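Local coordinates for peptidase M14 domain-containing protein (Shewanella amazonensis, PDB 2QVP) that probably acts as a zinc-dependent metallocarboxypeptidase of the peptidase M14 family, a hydrolase whose true substrate is not established, at residues Y28-S42 with G49-Q61. Residues are numbered along the deposited sequence; the frame is centred on the assembly and turned at random.
Sequences YSLLAIETERLGLGS and GHHPLYLLQSPGQ
Tyr28 reaches from helix 28-38 to strand 51-57, and its OH donates to Pro52 O at 2.7 Å, tilted 21° from the carbonyl plane. Its length and terminal hydroxyl suit the 9.2 Å between Tyr28 CA and Pro52 CA. Pro52 CG makes an off-centre CH-pi contact with the flat ring, while Tyr28 CE1 comes to the edge of the Tyr54 ring, 3.7 Å from CE2, the planes inclined at 76°. Farther along, Leu31 and Leu56 meet tip to tip, CD1 to CD1 at 3.6 Å; chi1 of -177° sets Leu31 CG anti to the backbone N, which brings CD1 against the Leu56 methyl. That methyl also touches Leu40 CD1 and Thr35 OG1, a hydroxyl that can sit beside leucine because it donates to Leu31 O one turn back. Gly39 is first to leave helical angles, its positive phi easy for glycine, and the chain turns back as an antiparallel strand: Gly41 N donates to Gln57 O (2.7 Å) and Gln57 N to Gly41 O (2.9 Å). Strand 41-48 forms a hairpin with 51-57 at one edge of the mixed sheet, 101-105 pairs with 51-57 beyond, and helix 24-38 packs over this edge beside helix 80-91.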
loop_
_atom_site.group_PDB
_atom_site.type_symbol
_atom_site.label_atom_id
_atom_site.label_comp_id
_atom_site.label_asym_id
_atom_site.label_seq_id
_atom_site.Cartn_x
_atom_site.Cartn_y
_atom_site.Cartn_z
ATOM N N TYR A 28 11.726 -9.222 -6.590
ATOM C CA TYR A 28 11.141 -9.402 -7.913
ATOM C C TYR A 28 11.094 -10.862 -8.319
ATOM O O TYR A 28 10.148 -11.259 -8.948
ATOM C CB TYR A 28 11.871 -8.592 -8.978
ATOM C CG TYR A 28 11.628 -7.098 -8.961
ATOM C CD1 TYR A 28 10.341 -6.583 -9.090
ATOM C CD2 TYR A 28 12.697 -6.199 -8.970
ATOM C CE1 TYR A 28 10.123 -5.215 -9.172
ATOM C CE2 TYR A 28 12.490 -4.834 -9.042
ATOM C CZ TYR A 28 11.202 -4.348 -9.141
ATOM O OH TYR A 28 10.982 -3.001 -9.226
ATOM N N SER A 29 12.085 -11.663 -7.937
ATOM C CA SER A 29 12.028 -13.114 -8.209
ATOM C C SER A 29 10.814 -13.799 -7.578
ATOM O O SER A 29 10.068 -14.534 -8.258
ATOM C CB SER A 29 13.280 -13.784 -7.691
ATOM O OG SER A 29 14.360 -13.387 -8.505
ATOM N N LEU A 30 10.590 -13.515 -6.292
ATOM C CA LEU A 30 9.480 -14.118 -5.570
ATOM C C LEU A 30 8.123 -13.553 -6.009
ATOM O O LEU A 30 7.132 -14.278 -6.003
ATOM C CB LEU A 30 9.671 -14.009 -4.054
ATOM C CG LEU A 30 10.938 -14.677 -3.515
ATOM C CD1 LEU A 30 11.121 -14.361 -2.015
ATOM C CD2 LEU A 30 11.003 -16.180 -3.797
ATOM N N LEU A 31 8.102 -12.292 -6.400
ATOM C CA LEU A 31 6.912 -11.650 -6.890
ATOM C C LEU A 31 6.518 -12.296 -8.220
ATOM O O LEU A 31 5.336 -12.479 -8.454
ATOM C CB LEU A 31 7.141 -10.153 -7.072
ATOM C CG LEU A 31 5.927 -9.313 -7.536
ATOM C CD1 LEU A 31 4.770 -9.344 -6.496
ATOM C CD2 LEU A 31 6.341 -7.929 -7.785
ATOM N N ALA A 32 7.503 -12.611 -9.080
ATOM C CA ALA A 32 7.237 -13.276 -10.357
ATOM C C ALA A 32 6.621 -14.665 -10.147
ATOM O O ALA A 32 5.726 -15.058 -10.902
ATOM C CB ALA A 32 8.520 -13.390 -11.218
ATOM N N ILE A 33 7.130 -15.405 -9.160
ATOM C CA ILE A 33 6.612 -16.716 -8.791
ATOM C C ILE A 33 5.146 -16.612 -8.434
ATOM O O ILE A 33 4.343 -17.414 -8.890
ATOM C CB ILE A 33 7.382 -17.350 -7.582
ATOM C CG1 ILE A 33 8.811 -17.771 -7.995
ATOM C CG2 ILE A 33 6.594 -18.559 -7.005
ATOM C CD1 ILE A 33 9.788 -18.049 -6.835
ATOM N N GLU A 34 4.796 -15.614 -7.624
ATOM C CA GLU A 34 3.390 -15.427 -7.238
ATOM C C GLU A 34 2.506 -14.968 -8.391
ATOM O O GLU A 34 1.367 -15.419 -8.472
ATOM C CB GLU A 34 3.235 -14.464 -6.032
ATOM C CG GLU A 34 3.848 -14.980 -4.759
ATOM C CD GLU A 34 3.405 -16.394 -4.443
ATOM O OE1 GLU A 34 2.234 -16.733 -4.725
ATOM O OE2 GLU A 34 4.235 -17.168 -3.932
ATOM N N THR A 35 3.028 -14.095 -9.259
ATOM C CA THR A 35 2.287 -13.629 -10.440
ATOM C C THR A 35 1.881 -14.831 -11.315
ATOM O O THR A 35 0.757 -14.968 -11.781
ATOM C CB THR A 35 3.143 -12.617 -11.253
ATOM O OG1 THR A 35 3.433 -11.480 -10.434
ATOM C CG2 THR A 35 2.440 -12.166 -12.526
ATOM N N GLU A 36 2.854 -15.697 -11.502
ATOM C CA GLU A 36 2.742 -16.897 -12.276
ATOM C C GLU A 36 1.799 -17.929 -11.611
ATOM O O GLU A 36 0.946 -18.536 -12.283
ATOM C CB GLU A 36 4.186 -17.405 -12.482
ATOM C CG GLU A 36 4.316 -18.511 -13.390
ATOM C CD GLU A 36 5.759 -18.944 -13.629
ATOM O OE1 GLU A 36 6.695 -18.120 -13.784
ATOM O OE2 GLU A 36 5.925 -20.163 -13.671
ATOM N N ARG A 37 1.917 -18.096 -10.297
ATOM C CA ARG A 37 1.082 -19.065 -9.590
ATOM C C ARG A 37 -0.425 -18.734 -9.688
ATOM O O ARG A 37 -1.238 -19.592 -10.017
ATOM C CB ARG A 37 1.458 -19.152 -8.123
ATOM C CG ARG A 37 0.828 -20.374 -7.442
ATOM C CD ARG A 37 1.312 -20.524 -6.026
ATOM N NE ARG A 37 0.906 -19.356 -5.237
ATOM C CZ ARG A 37 -0.293 -19.182 -4.684
ATOM N NH1 ARG A 37 -1.239 -20.106 -4.774
ATOM N NH2 ARG A 37 -0.526 -18.068 -4.003
ATOM N N LEU A 38 -0.742 -17.480 -9.410
ATOM C CA LEU A 38 -2.106 -16.975 -9.370
ATOM C C LEU A 38 -2.636 -16.528 -10.748
ATOM O O LEU A 38 -3.772 -16.097 -10.841
ATOM C CB LEU A 38 -2.127 -15.793 -8.364
ATOM C CG LEU A 38 -1.865 -16.113 -6.882
ATOM C CD1 LEU A 38 -1.648 -14.851 -6.066
ATOM C CD2 LEU A 38 -3.020 -16.957 -6.290
ATOM N N GLY A 39 -1.809 -16.569 -11.798
ATOM C CA GLY A 39 -2.229 -16.109 -13.140
ATOM C C GLY A 39 -2.491 -14.614 -13.271
ATOM O O GLY A 39 -3.285 -14.192 -14.123
ATOM N N LEU A 40 -1.800 -13.810 -12.462
ATOM C CA LEU A 40 -2.019 -12.364 -12.439
ATOM C C LEU A 40 -1.468 -11.745 -13.702
ATOM O O LEU A 40 -0.456 -12.191 -14.233
ATOM C CB LEU A 40 -1.333 -11.689 -11.254
ATOM C CG LEU A 40 -1.549 -12.228 -9.850
ATOM C CD1 LEU A 40 -0.686 -11.462 -8.868
ATOM C CD2 LEU A 40 -3.010 -12.144 -9.505
ATOM N N GLY A 41 -2.181 -10.743 -14.207
ATOM C CA GLY A 41 -1.714 -9.975 -15.340
ATOM C C GLY A 41 -0.676 -9.073 -14.712
ATOM O O GLY A 41 -0.810 -8.712 -13.546
ATOM N N SER A 42 0.379 -8.794 -15.468
ATOM C CA SER A 42 1.488 -7.947 -15.081
ATOM C C SER A 42 1.583 -6.845 -16.127
ATOM O O SER A 42 1.572 -7.131 -17.330
ATOM C CB SER A 42 2.780 -8.775 -15.067
ATOM O OG SER A 42 3.851 -8.075 -14.453
ATOM N N GLY A 49 14.979 3.816 -12.157
ATOM C CA GLY A 49 16.351 3.305 -12.021
ATOM C C GLY A 49 16.537 1.928 -12.632
ATOM O O GLY A 49 17.238 1.076 -12.061
ATOM N N HIS A 50 15.870 1.709 -13.774
ATOM C CA HIS A 50 15.861 0.422 -14.512
ATOM C C HIS A 50 15.218 -0.745 -13.740
ATOM O O HIS A 50 15.517 -1.906 -14.018
ATOM C CB HIS A 50 17.278 0.073 -15.016
ATOM C CG HIS A 50 17.910 1.193 -15.777
ATOM N ND1 HIS A 50 17.527 1.518 -17.059
ATOM C CD2 HIS A 50 18.841 2.105 -15.415
ATOM C CE1 HIS A 50 18.221 2.565 -17.467
ATOM N NE2 HIS A 50 19.022 2.942 -16.486
ATOM N N HIS A 51 14.336 -0.412 -12.793
ATOM C CA HIS A 51 13.553 -1.367 -12.011
ATOM C C HIS A 51 12.094 -1.108 -12.399
ATOM O O HIS A 51 11.651 0.044 -12.393
ATOM C CB HIS A 51 13.713 -1.187 -10.498
ATOM C CG HIS A 51 15.089 -1.457 -9.978
ATOM N ND1 HIS A 51 15.634 -2.718 -9.944
ATOM C CD2 HIS A 51 16.008 -0.635 -9.416
ATOM C CE1 HIS A 51 16.839 -2.664 -9.401
ATOM N NE2 HIS A 51 17.089 -1.411 -9.069
ATOM N N PRO A 52 11.338 -2.162 -12.729
ATOM C CA PRO A 52 9.981 -1.910 -13.178
ATOM C C PRO A 52 9.019 -1.545 -12.068
ATOM O O PRO A 52 9.138 -2.079 -10.964
ATOM C CB PRO A 52 9.572 -3.269 -13.779
ATOM C CG PRO A 52 10.385 -4.282 -12.962
ATOM C CD PRO A 52 11.671 -3.612 -12.710
ATOM N N LEU A 53 8.120 -0.603 -12.360
ATOM C CA LEU A 53 6.982 -0.298 -11.500
ATOM C C LEU A 53 5.794 -1.076 -12.064
ATOM O O LEU A 53 5.213 -0.688 -13.087
ATOM C CB LEU A 53 6.619 1.194 -11.447
ATOM C CG LEU A 53 7.403 2.151 -10.569
ATOM C CD1 LEU A 53 8.826 2.322 -11.116
ATOM C CD2 LEU A 53 6.625 3.527 -10.467
ATOM N N TYR A 54 5.424 -2.154 -11.369
ATOM C CA TYR A 54 4.331 -3.027 -11.784
ATOM C C TYR A 54 2.946 -2.707 -11.260
ATOM O O TYR A 54 2.771 -2.226 -10.145
ATOM C CB TYR A 54 4.585 -4.479 -11.299
ATOM C CG TYR A 54 5.696 -5.216 -11.986
ATOM C CD1 TYR A 54 5.584 -5.585 -13.334
ATOM C CD2 TYR A 54 6.851 -5.608 -11.286
ATOM C CE1 TYR A 54 6.602 -6.288 -13.976
ATOM C CE2 TYR A 54 7.863 -6.325 -11.914
ATOM C CZ TYR A 54 7.739 -6.638 -13.264
ATOM O OH TYR A 54 8.733 -7.330 -13.904
ATOM N N LEU A 55 1.961 -3.029 -12.084
ATOM C CA LEU A 55 0.577 -3.097 -11.674
ATOM C C LEU A 55 0.198 -4.553 -11.936
ATOM O O LEU A 55 0.211 -4.993 -13.077
ATOM C CB LEU A 55 -0.327 -2.176 -12.479
ATOM C CG LEU A 55 -1.799 -2.283 -12.026
ATOM C CD1 LEU A 55 -1.966 -1.680 -10.594
ATOM C CD2 LEU A 55 -2.675 -1.632 -13.057
ATOM N N LEU A 56 -0.120 -5.305 -10.889
ATOM C CA LEU A 56 -0.501 -6.694 -11.037
ATOM C C LEU A 56 -2.008 -6.719 -10.895
ATOM O O LEU A 56 -2.532 -6.103 -9.967
ATOM C CB LEU A 56 0.147 -7.565 -9.958
ATOM C CG LEU A 56 1.670 -7.643 -9.852
ATOM C CD1 LEU A 56 2.065 -8.679 -8.831
ATOM C CD2 LEU A 56 2.327 -7.950 -11.180
ATOM N N GLN A 57 -2.711 -7.413 -11.785
ATOM C CA GLN A 57 -4.169 -7.492 -11.715
ATOM C C GLN A 57 -4.606 -8.942 -11.751
ATOM O O GLN A 57 -4.050 -9.743 -12.513
ATOM C CB GLN A 57 -4.806 -6.706 -12.869
ATOM C CG GLN A 57 -4.515 -5.221 -12.765
ATOM C CD GLN A 57 -5.315 -4.370 -13.706
ATOM O OE1 GLN A 57 -5.160 -4.468 -14.935
ATOM N NE2 GLN A 57 -6.149 -3.472 -13.138
ATOM N N SER A 58 -5.590 -9.285 -10.933
ATOM C CA SER A 58 -6.103 -10.633 -10.918
ATOM C C SER A 58 -6.739 -10.965 -12.287
ATOM O O SER A 58 -7.185 -10.054 -13.008
ATOM C CB SER A 58 -7.102 -10.838 -9.774
ATOM O OG SER A 58 -8.187 -9.914 -9.814
ATOM N N PRO A 59 -6.741 -12.256 -12.655
ATOM C CA PRO A 59 -7.302 -12.687 -13.933
ATOM C C PRO A 59 -8.829 -12.699 -14.007
ATOM O O PRO A 59 -9.499 -12.936 -12.998
ATOM C CB PRO A 59 -6.786 -14.124 -14.066
ATOM C CG PRO A 59 -6.608 -14.590 -12.689
ATOM C CD PRO A 59 -6.186 -13.396 -11.893
ATOM N N GLY A 60 -9.350 -12.454 -15.209
ATOM C CA GLY A 60 -10.786 -12.525 -15.496
ATOM C C GLY A 60 -11.652 -11.611 -14.666
ATOM O O GLY A 60 -12.630 -12.060 -14.066
ATOM N N GLN A 61 -11.281 -10.333 -14.632
ATOM C CA GLN A 61 -12.019 -9.337 -13.841
ATOM C C GLN A 61 -13.441 -9.073 -14.416
ATOM O O GLN A 61 -13.587 -8.726 -15.595
ATOM C CB GLN A 61 -11.186 -8.059 -13.658
ATOM C CG GLN A 61 -9.970 -8.309 -12.755
ATOM C CD GLN A 61 -9.211 -7.060 -12.413
ATOM O OE1 GLN A 61 -9.401 -6.038 -13.060
ATOM N NE2 GLN A 61 -8.375 -7.110 -11.359
#